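Local coordinates for protein Esterase/lipase (Lactobacillus rhamnosus, PDB 4N5H) that probably hydrolyses carboxylic esters and may also transfer acyl groups, as an esterase of the alpha/beta-hydrolase fold, at residues F235-S249 against T264-H278. The protein carries 1 engineered substitution. Sequence-based numbering, arbitrary orientation.
Sequences FMLIGGQNDSFYLQS and TTKLWPASAGPHLKH. With IPA (isopropyl alcohol), chain B.
H278 ND1 donates to D243 OD1 at 2.6 Å. It meets the carboxylate on its syn side, and the acceptor lies close to the imidazole plane. The two flat groups are only 17° apart. F245 N grips the same oxygen from the opposite face, 3.0 Å from D243 OD1, closing an Asx turn. Two bonds to this one oxygen probably hold the carboxylate in its rotation. The imidazole swings away from the backbone N of H278 (chi1 -174°), toward D243, while NE2 bonds S146 OG. This is consistent with a Ser-His-Asp triad, S146 lying on a probable nucleophile elbow, as in serine esterases of this fold. F245 CD1 lies over one face of the imidazole, 3.3 Å from H278 CE1, with the ring planes at 48°.

D243 follows strand 235-240, which pairs in parallel with strand 264-268 at one side of the alpha/beta-hydrolase sheet. Helix 246-258 makes the beta-alpha-beta crossover between them. Six backbone bonds join the segments, from T264 N to F235 O through Q241 N to W268 O. Past the strand ends, A270 N meets a lone pair of Q241 OE1 at 2.9 Å, in the carbonyl plane. Water links N242 ND2 to P269 O and G273 O; N242 OD1 bonds Q45 of the second subunit.

The W268 indole lies between L276 CD1 on one face and an isopropanol methyl on the other, with G239 O at its edge and NE1 bonded to T293. With an alanine here, L276 CD1 would probably lose the flat surface it lies on, and T293 OG1 the indole N-H that bonds it. On the opposite sheet face, L267 CD2 packs over G239, 3.7 Å from G239 N.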
# COMPACT_ATOMS: atom_id res chain seq x y z
N PHE A 235 26.97 7.81 -29.55
CA PHE A 235 25.57 8.02 -29.19
C PHE A 235 24.74 6.85 -29.64
O PHE A 235 25.08 6.08 -30.58
CB PHE A 235 24.98 9.25 -29.79
CG PHE A 235 25.44 10.54 -29.08
CD1 PHE A 235 26.74 11.01 -29.21
CD2 PHE A 235 24.57 11.28 -28.27
CE1 PHE A 235 27.14 12.18 -28.55
CE2 PHE A 235 24.98 12.43 -27.68
CZ PHE A 235 26.26 12.88 -27.76
N MET A 236 23.60 6.67 -28.96
CA MET A 236 22.57 5.70 -29.43
C MET A 236 21.22 6.39 -29.38
O MET A 236 20.85 6.96 -28.30
CB MET A 236 22.56 4.46 -28.58
CG MET A 236 21.56 3.42 -29.01
SD MET A 236 21.58 1.98 -27.95
CE MET A 236 20.29 0.99 -28.75
N LEU A 237 20.52 6.42 -30.48
CA LEU A 237 19.28 7.14 -30.58
C LEU A 237 18.15 6.11 -30.63
O LEU A 237 18.13 5.28 -31.53
CB LEU A 237 19.21 8.04 -31.80
CG LEU A 237 17.92 8.74 -32.08
CD1 LEU A 237 17.57 9.66 -30.89
CD2 LEU A 237 18.04 9.55 -33.39
N ILE A 238 17.27 6.22 -29.65
CA ILE A 238 16.13 5.32 -29.41
C ILE A 238 14.85 6.06 -29.55
O ILE A 238 14.68 7.15 -29.00
CB ILE A 238 16.26 4.71 -28.01
CG1 ILE A 238 17.51 3.86 -27.91
CG2 ILE A 238 15.02 3.93 -27.61
CD1 ILE A 238 17.94 3.52 -26.49
N GLY A 239 13.87 5.44 -30.23
CA GLY A 239 12.56 6.08 -30.39
C GLY A 239 11.79 5.37 -31.47
O GLY A 239 11.86 4.11 -31.57
N GLY A 240 11.03 6.13 -32.25
CA GLY A 240 10.29 5.49 -33.32
C GLY A 240 9.30 6.38 -33.96
O GLY A 240 9.00 7.49 -33.49
N GLN A 241 8.70 5.89 -35.07
CA GLN A 241 7.78 6.68 -35.82
C GLN A 241 6.47 6.96 -35.12
O GLN A 241 5.80 7.91 -35.51
CB GLN A 241 7.48 5.95 -37.15
CG GLN A 241 8.72 5.76 -37.94
CD GLN A 241 8.43 5.23 -39.33
OE1 GLN A 241 7.72 4.25 -39.49
NE2 GLN A 241 9.04 5.86 -40.33
N ASN A 242 6.11 6.27 -34.02
CA ASN A 242 4.98 6.62 -33.22
C ASN A 242 5.32 7.48 -31.99
O ASN A 242 4.46 7.76 -31.16
CB ASN A 242 4.16 5.36 -32.83
CG ASN A 242 3.11 5.06 -33.87
OD1 ASN A 242 2.28 5.91 -34.16
ND2 ASN A 242 3.19 3.91 -34.50
N ASP A 243 6.57 7.92 -31.85
CA ASP A 243 6.92 8.97 -30.90
C ASP A 243 6.29 10.31 -31.32
O ASP A 243 6.49 10.72 -32.44
CB ASP A 243 8.47 9.05 -30.87
CG ASP A 243 9.00 10.20 -30.04
OD1 ASP A 243 8.27 10.63 -29.11
OD2 ASP A 243 10.12 10.62 -30.29
N SER A 244 5.52 10.94 -30.48
CA SER A 244 4.98 12.23 -30.79
C SER A 244 6.10 13.23 -31.10
O SER A 244 5.87 14.14 -31.87
CB SER A 244 4.22 12.77 -29.61
OG SER A 244 4.95 12.71 -28.40
N PHE A 245 7.32 13.01 -30.60
CA PHE A 245 8.52 13.83 -30.95
C PHE A 245 9.41 13.24 -31.98
O PHE A 245 10.60 13.56 -32.08
CB PHE A 245 9.32 14.11 -29.67
CG PHE A 245 8.63 15.07 -28.73
CD1 PHE A 245 7.82 14.61 -27.72
CD2 PHE A 245 8.74 16.43 -28.95
CE1 PHE A 245 7.23 15.43 -26.78
CE2 PHE A 245 8.08 17.29 -28.05
CZ PHE A 245 7.40 16.77 -26.94
N TYR A 246 8.90 12.42 -32.89
CA TYR A 246 9.75 11.77 -33.87
C TYR A 246 10.47 12.83 -34.73
O TYR A 246 11.60 12.60 -35.16
CB TYR A 246 8.90 10.85 -34.78
CG TYR A 246 9.66 10.09 -35.82
CD1 TYR A 246 10.80 9.27 -35.54
CD2 TYR A 246 9.28 10.21 -37.18
CE1 TYR A 246 11.45 8.56 -36.51
CE2 TYR A 246 9.96 9.49 -38.14
CZ TYR A 246 11.02 8.66 -37.82
OH TYR A 246 11.69 7.98 -38.77
N LEU A 247 9.82 13.96 -35.01
CA LEU A 247 10.51 14.94 -35.82
C LEU A 247 11.82 15.41 -35.20
O LEU A 247 12.79 15.73 -35.87
CB LEU A 247 9.65 16.19 -36.08
CG LEU A 247 8.51 16.08 -37.10
CD1 LEU A 247 8.19 17.54 -37.48
CD2 LEU A 247 8.82 15.19 -38.33
N GLN A 248 11.84 15.49 -33.87
CA GLN A 248 13.11 15.77 -33.17
C GLN A 248 14.22 14.75 -33.40
O GLN A 248 15.38 15.07 -33.47
CB GLN A 248 12.85 15.91 -31.69
CG GLN A 248 12.08 17.15 -31.31
CD GLN A 248 12.98 18.39 -31.21
OE1 GLN A 248 14.12 18.31 -30.76
NE2 GLN A 248 12.48 19.51 -31.68
N SER A 249 13.87 13.44 -33.38
CA SER A 249 14.79 12.42 -33.70
C SER A 249 15.30 12.55 -35.16
O SER A 249 16.49 12.40 -35.42
CB SER A 249 14.17 11.01 -33.47
OG SER A 249 14.06 10.70 -32.09
N THR A 264 24.57 4.74 -33.29
CA THR A 264 23.65 3.70 -33.74
C THR A 264 22.24 4.09 -33.35
O THR A 264 22.02 5.08 -32.61
CB THR A 264 24.01 2.36 -33.09
OG1 THR A 264 23.96 2.45 -31.61
CG2 THR A 264 25.41 1.88 -33.48
N THR A 265 21.26 3.37 -33.88
CA THR A 265 19.88 3.69 -33.66
C THR A 265 19.11 2.46 -33.28
O THR A 265 19.46 1.35 -33.66
CB THR A 265 19.19 4.33 -34.85
OG1 THR A 265 19.17 3.35 -35.94
CG2 THR A 265 19.88 5.59 -35.31
N LYS A 266 18.01 2.69 -32.59
CA LYS A 266 16.95 1.68 -32.35
C LYS A 266 15.65 2.43 -32.49
O LYS A 266 15.07 2.87 -31.52
CB LYS A 266 17.07 0.97 -31.01
CG LYS A 266 15.98 -0.07 -30.73
CD LYS A 266 16.29 -1.39 -31.21
CE LYS A 266 15.33 -2.46 -30.67
NZ LYS A 266 15.66 -3.55 -31.62
N LEU A 267 15.21 2.62 -33.73
CA LEU A 267 14.00 3.42 -34.04
C LEU A 267 12.95 2.49 -34.54
O LEU A 267 13.14 1.82 -35.59
CB LEU A 267 14.35 4.44 -35.13
CG LEU A 267 15.26 5.57 -34.63
CD1 LEU A 267 15.90 6.27 -35.82
CD2 LEU A 267 14.52 6.55 -33.75
N TRP A 268 11.86 2.39 -33.82
CA TRP A 268 10.83 1.46 -34.16
C TRP A 268 9.98 2.02 -35.33
O TRP A 268 9.50 3.18 -35.29
CB TRP A 268 9.98 1.21 -32.89
CG TRP A 268 10.70 0.41 -31.85
CD1 TRP A 268 11.60 0.85 -30.89
CD2 TRP A 268 10.64 -1.03 -31.70
NE1 TRP A 268 12.02 -0.20 -30.14
CE2 TRP A 268 11.45 -1.36 -30.60
CE3 TRP A 268 9.92 -2.05 -32.36
CZ2 TRP A 268 11.63 -2.65 -30.17
CZ3 TRP A 268 10.11 -3.35 -31.92
CH2 TRP A 268 10.91 -3.64 -30.84
N PRO A 269 9.64 1.14 -36.29
CA PRO A 269 8.72 1.58 -37.36
C PRO A 269 7.28 1.68 -36.92
O PRO A 269 6.83 0.99 -35.99
CB PRO A 269 8.89 0.46 -38.39
CG PRO A 269 9.18 -0.73 -37.63
CD PRO A 269 10.02 -0.29 -36.41
N ALA A 270 6.50 2.45 -37.64
CA ALA A 270 5.08 2.59 -37.33
C ALA A 270 4.34 1.27 -37.33
O ALA A 270 3.44 1.07 -36.55
CB ALA A 270 4.40 3.59 -38.27
N SER A 271 4.80 0.36 -38.18
CA SER A 271 4.21 -0.97 -38.28
C SER A 271 4.35 -1.78 -37.02
O SER A 271 3.57 -2.75 -36.81
CB SER A 271 4.86 -1.71 -39.49
OG SER A 271 6.23 -1.90 -39.31
N ALA A 272 5.32 -1.45 -36.15
CA ALA A 272 5.47 -2.14 -34.87
C ALA A 272 4.45 -1.70 -33.80
O ALA A 272 4.33 -2.29 -32.70
CB ALA A 272 6.86 -1.92 -34.28
N GLY A 273 3.59 -0.76 -34.13
CA GLY A 273 2.39 -0.58 -33.39
C GLY A 273 2.20 0.81 -32.73
O GLY A 273 3.15 1.50 -32.41
N PRO A 274 0.95 1.16 -32.42
CA PRO A 274 0.64 2.42 -31.87
C PRO A 274 1.02 2.58 -30.39
O PRO A 274 1.01 3.70 -29.83
CB PRO A 274 -0.86 2.46 -32.04
CG PRO A 274 -1.31 1.08 -31.91
CD PRO A 274 -0.26 0.34 -32.65
N HIS A 275 1.23 1.42 -29.72
CA HIS A 275 1.61 1.46 -28.33
C HIS A 275 3.04 1.94 -28.11
O HIS A 275 3.38 2.32 -26.97
CB HIS A 275 1.40 0.06 -27.71
CG HIS A 275 2.12 -1.02 -28.43
ND1 HIS A 275 1.78 -1.41 -29.73
CD2 HIS A 275 3.16 -1.80 -28.08
CE1 HIS A 275 2.55 -2.41 -30.09
NE2 HIS A 275 3.39 -2.67 -29.11
N LEU A 276 3.87 1.96 -29.16
CA LEU A 276 5.30 2.34 -29.02
C LEU A 276 5.37 3.85 -29.13
O LEU A 276 5.96 4.45 -30.04
CB LEU A 276 6.08 1.63 -30.12
CG LEU A 276 6.00 0.14 -30.01
CD1 LEU A 276 6.93 -0.43 -31.04
CD2 LEU A 276 6.31 -0.41 -28.63
N LYS A 277 4.76 4.45 -28.12
CA LYS A 277 4.62 5.89 -28.01
C LYS A 277 5.90 6.55 -27.46
O LYS A 277 6.88 5.90 -27.21
CB LYS A 277 3.46 6.20 -27.08
CG LYS A 277 3.66 5.75 -25.62
CD LYS A 277 2.60 6.31 -24.68
CE LYS A 277 2.88 7.78 -24.35
NZ LYS A 277 4.05 8.13 -23.50
N HIS A 278 5.84 7.88 -27.28
CA HIS A 278 6.95 8.62 -26.65
C HIS A 278 7.36 7.93 -25.40
O HIS A 278 6.56 7.63 -24.54
CB HIS A 278 6.40 10.03 -26.33
CG HIS A 278 7.42 10.98 -25.81
ND1 HIS A 278 8.49 11.39 -26.59
CD2 HIS A 278 7.50 11.67 -24.66
CE1 HIS A 278 9.23 12.22 -25.87
NE2 HIS A 278 8.63 12.46 -24.73
C1 IPA B . 12.83 -3.82 -35.04
C2 IPA B . 13.60 -2.51 -34.67
C3 IPA B . 12.95 -1.72 -33.64
O2 IPA B . 14.82 -2.67 -34.00
O HOH W 1 26.25 3.56 -30.48
O HOH W 2 5.57 2.08 -33.65
O HOH W 3 7.34 4.04 -32.56
O HOH W 4 0.79 2.24 -35.82
O HOH W 5 3.67 9.59 -28.27